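Local coordinates for protein kinase domain-containing protein (Chaetomium thermophilum, PDB 6Z3U), which probably phosphorylates serine and threonine residues of proteins at the expense of ATP, as the cyclin-dependent kinase of the CAK complex, at residues H218-P223 with V256-Y261. Numbering follows the deposited sequence.
Sequences HRDIKP and VITRWY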
ATOM      1  N   HIS B 218      -1.888   8.658   6.498  1.00 21.20           N
ATOM      2  CA  HIS B 218      -0.591   8.608   7.166  1.00 21.33           C
ATOM      3  C   HIS B 218      -0.738   8.204   8.630  1.00 21.64           C
ATOM      4  O   HIS B 218      -0.034   7.309   9.109  1.00 22.43           O
ATOM      5  CB  HIS B 218       0.106   9.964   7.047  1.00 20.88           C
ATOM      6  CG  HIS B 218       1.495   9.981   7.598  1.00 21.11           C
ATOM      7  ND1 HIS B 218       1.767  10.244   8.924  1.00 23.92           N
ATOM      8  CD2 HIS B 218       2.693   9.775   7.003  1.00 23.52           C
ATOM      9  CE1 HIS B 218       3.072  10.196   9.121  1.00 24.80           C
ATOM     10  NE2 HIS B 218       3.657   9.912   7.972  1.00 31.71           N
ATOM     11  N   ARG B 219      -1.641   8.865   9.353  1.00 21.48           N
ATOM     12  CA  ARG B 219      -2.033   8.471  10.706  1.00 21.98           C
ATOM     13  C   ARG B 219      -0.872   8.543  11.696  1.00 22.12           C
ATOM     14  O   ARG B 219      -0.816   7.775  12.660  1.00 22.77           O
ATOM     15  CB  ARG B 219      -2.671   7.076  10.727  1.00 22.68           C
ATOM     16  CG  ARG B 219      -3.827   6.929   9.742  1.00 22.65           C
ATOM     17  CD  ARG B 219      -4.496   5.564   9.794  1.00 23.43           C
ATOM     18  NE  ARG B 219      -3.560   4.454   9.904  1.00 27.99           N
ATOM     19  CZ  ARG B 219      -3.924   3.177   9.894  1.00 25.99           C
ATOM     20  NH1 ARG B 219      -5.204   2.849   9.766  1.00 39.40           N
ATOM     21  NH2 ARG B 219      -3.009   2.225  10.004  1.00 32.29           N
ATOM     22  N   ASP B 220       0.068   9.461  11.473  1.00 21.69           N
ATOM     23  CA  ASP B 220       1.070   9.769  12.487  1.00 21.95           C
ATOM     24  C   ASP B 220       1.810  11.060  12.160  1.00 28.72           C
ATOM     25  O   ASP B 220       3.039  11.123  12.283  1.00 33.80           O
ATOM     26  CB  ASP B 220       2.076   8.629  12.640  1.00 29.11           C
ATOM     27  CG  ASP B 220       2.859   8.717  13.941  1.00 30.59           C
ATOM     28  OD1 ASP B 220       2.440   9.486  14.835  1.00 26.10           O
ATOM     29  OD2 ASP B 220       3.892   8.025  14.071  1.00 30.57           O
ATOM     30  N   ILE B 221       1.081  12.093  11.753  1.00 26.22           N
ATOM     31  CA  ILE B 221       1.706  13.363  11.404  1.00 26.38           C
ATOM     32  C   ILE B 221       2.042  14.133  12.672  1.00 26.92           C
ATOM     33  O   ILE B 221       1.183  14.354  13.534  1.00 23.99           O
ATOM     34  CB  ILE B 221       0.802  14.183  10.468  1.00 19.84           C
ATOM     35  CG1 ILE B 221       0.727  13.497   9.102  1.00 24.95           C
ATOM     36  CG2 ILE B 221       1.316  15.605  10.349  1.00 26.71           C
ATOM     37  CD1 ILE B 221      -0.260  14.120   8.150  1.00 26.14           C
ATOM     38  N   LYS B 222       3.300  14.541  12.783  1.00 22.56           N
ATOM     39  CA  LYS B 222       3.785  15.340  13.896  1.00 20.73           C
ATOM     40  C   LYS B 222       5.094  15.986  13.468  1.00 31.01           C
ATOM     41  O   LYS B 222       5.684  15.587  12.453  1.00 36.35           O
ATOM     42  CB  LYS B 222       3.973  14.486  15.162  1.00 23.49           C
ATOM     43  CG  LYS B 222       4.705  13.177  14.920  1.00 34.39           C
ATOM     44  CD  LYS B 222       4.962  12.437  16.224  1.00 32.54           C
ATOM     45  CE  LYS B 222       5.566  11.064  15.979  1.00 29.03           C
ATOM     46  NZ  LYS B 222       5.904  10.373  17.254  1.00 37.86           N
ATOM     47  N   PRO B 223       5.574  16.989  14.206  1.00 29.72           N
ATOM     48  CA  PRO B 223       6.770  17.716  13.743  1.00 22.17           C
ATOM     49  C   PRO B 223       7.986  16.833  13.505  1.00 27.94           C
ATOM     50  O   PRO B 223       8.663  16.986  12.479  1.00 30.11           O
ATOM     51  CB  PRO B 223       7.006  18.736  14.867  1.00 21.29           C
ATOM     52  CG  PRO B 223       5.664  18.938  15.479  1.00 20.64           C
ATOM     53  CD  PRO B 223       4.989  17.602  15.414  1.00 30.29           C
ATOM     54  N   VAL B 256      -4.243   5.072  16.580  1.00 26.12           N
ATOM     55  CA  VAL B 256      -3.264   5.621  15.649  1.00 25.12           C
ATOM     56  C   VAL B 256      -3.106   7.108  15.941  1.00 24.16           C
ATOM     57  O   VAL B 256      -3.922   7.720  16.632  1.00 34.12           O
ATOM     58  CB  VAL B 256      -3.661   5.397  14.173  1.00 24.52           C
ATOM     59  CG1 VAL B 256      -3.368   3.966  13.755  1.00 24.97           C
ATOM     60  CG2 VAL B 256      -5.125   5.726  13.958  1.00 33.83           C
ATOM     61  N   ILE B 257      -2.041   7.690  15.392  1.00 24.88           N
ATOM     62  CA  ILE B 257      -1.720   9.099  15.590  1.00 28.69           C
ATOM     63  C   ILE B 257      -1.303   9.329  17.036  1.00 22.64           C
ATOM     64  O   ILE B 257      -2.007   8.927  17.970  1.00 24.33           O
ATOM     65  CB  ILE B 257      -2.902  10.019  15.228  1.00 22.69           C
ATOM     66  CG1 ILE B 257      -3.488   9.650  13.865  1.00 24.59           C
ATOM     67  CG2 ILE B 257      -2.452  11.469  15.209  1.00 24.16           C
ATOM     68  CD1 ILE B 257      -4.705  10.473  13.484  1.00 23.48           C
ATOM     69  N   THR B 258      -0.167   9.992  17.229  1.00 22.06           N
ATOM     70  CA  THR B 258       0.267  10.344  18.573  1.00 23.35           C
ATOM     71  C   THR B 258      -0.832  11.126  19.286  1.00 33.67           C
ATOM     72  O   THR B 258      -1.556  11.912  18.671  1.00 40.44           O
ATOM     73  CB  THR B 258       1.558  11.160  18.512  1.00 25.23           C
ATOM     74  OG1 THR B 258       2.555  10.421  17.794  1.00 23.04           O
ATOM     75  CG2 THR B 258       2.070  11.458  19.915  1.00 29.16           C
ATOM     76  N   ARG B 259      -0.954  10.895  20.598  1.00 30.75           N
ATOM     77  CA  ARG B 259      -2.080  11.438  21.354  1.00 24.58           C
ATOM     78  C   ARG B 259      -2.271  12.926  21.092  1.00 25.99           C
ATOM     79  O   ARG B 259      -3.367  13.368  20.727  1.00 33.03           O
ATOM     80  CB  ARG B 259      -1.869  11.194  22.851  1.00 28.05           C
ATOM     81  CG  ARG B 259      -3.085  11.546  23.697  1.00 31.68           C
ATOM     82  CD  ARG B 259      -2.820  11.394  25.189  1.00 39.18           C
ATOM     83  NE  ARG B 259      -2.300  10.073  25.536  1.00 43.01           N
ATOM     84  CZ  ARG B 259      -1.032   9.815  25.851  1.00 42.49           C
ATOM     85  NH1 ARG B 259      -0.673   8.575  26.149  1.00 50.40           N
ATOM     86  NH2 ARG B 259      -0.123  10.783  25.878  1.00 42.03           N
ATOM     87  N   TRP B 260      -1.210  13.716  21.262  1.00 27.71           N
ATOM     88  CA  TRP B 260      -1.330  15.167  21.164  1.00 23.81           C
ATOM     89  C   TRP B 260      -1.909  15.620  19.831  1.00 26.40           C
ATOM     90  O   TRP B 260      -2.405  16.749  19.738  1.00 34.79           O
ATOM     91  CB  TRP B 260       0.037  15.816  21.379  1.00 23.64           C
ATOM     92  CG  TRP B 260       0.643  15.519  22.717  1.00 28.89           C
ATOM     93  CD1 TRP B 260       0.059  14.847  23.752  1.00 32.85           C
ATOM     94  CD2 TRP B 260       1.958  15.876  23.162  1.00 26.41           C
ATOM     95  NE1 TRP B 260       0.925  14.771  24.816  1.00 34.65           N
ATOM     96  CE2 TRP B 260       2.099  15.393  24.478  1.00 25.31           C
ATOM     97  CE3 TRP B 260       3.027  16.557  22.577  1.00 26.33           C
ATOM     98  CZ2 TRP B 260       3.265  15.567  25.216  1.00 26.35           C
ATOM     99  CZ3 TRP B 260       4.185  16.731  23.312  1.00 28.27           C
ATOM    100  CH2 TRP B 260       4.294  16.239  24.618  1.00 26.73           C
ATOM    101  N   TYR B 261      -1.842  14.781  18.798  1.00 25.68           N
ATOM    102  CA  TYR B 261      -2.340  15.122  17.473  1.00 25.30           C
ATOM    103  C   TYR B 261      -3.520  14.251  17.058  1.00 29.40           C
ATOM    104  O   TYR B 261      -3.953  14.321  15.902  1.00 28.25           O
ATOM    105  CB  TYR B 261      -1.207  15.005  16.449  1.00 27.69           C
ATOM    106  CG  TYR B 261       0.064  15.694  16.899  1.00 26.53           C
ATOM    107  CD1 TYR B 261       0.979  15.036  17.710  1.00 20.65           C
ATOM    108  CD2 TYR B 261       0.337  17.004  16.532  1.00 31.59           C
ATOM    109  CE1 TYR B 261       2.133  15.656  18.134  1.00 20.33           C
ATOM    110  CE2 TYR B 261       1.494  17.635  16.954  1.00 24.38           C
ATOM    111  CZ  TYR B 261       2.386  16.954  17.754  1.00 20.03           C
ATOM    112  OH  TYR B 261       3.538  17.567  18.180  1.00 25.67           O
TER
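D220 and I257 bring the two backbones to 4.2 Å between CA atoms, and beside them I257 N gives R219 O a weak, bent hydrogen bond (3.0 Å, 122° at the hydrogen). T258 OG1 is the polar junction: it donates to the syn lone pair of D220 OD1 at 3.1 Å and receives a long, weak bond from K222 NZ. K222 reaches it with CG between backbone N and carbonyl carbon (chi1 47°) and the chain extended beyond. At the root of that chain, K222 CB makes a CH-pi contact over one face of the Y261 ring, 4.0 Å from the centroid and 21° off its normal, while P223 CD meets Y261 CZ at 3.6 Å. An alanine in place of Y261 would probably open a gap beside K222 CB and P223 CD and leave E288, the hydrogen-bond partner of Y261 OH, without that mate. V256 CG1 lies over one face of the R219 guanidinium, 3.9 Å from NE; R219 NH2 is hydrogen-bonded to L241 O. This is the HRD catalytic loop, with predicted proton acceptor D220, docked against the C-terminal part of the activation segment, where T258 meets D220 and, weakly, K222, an arrangement familiar from Ser/Thr kinases.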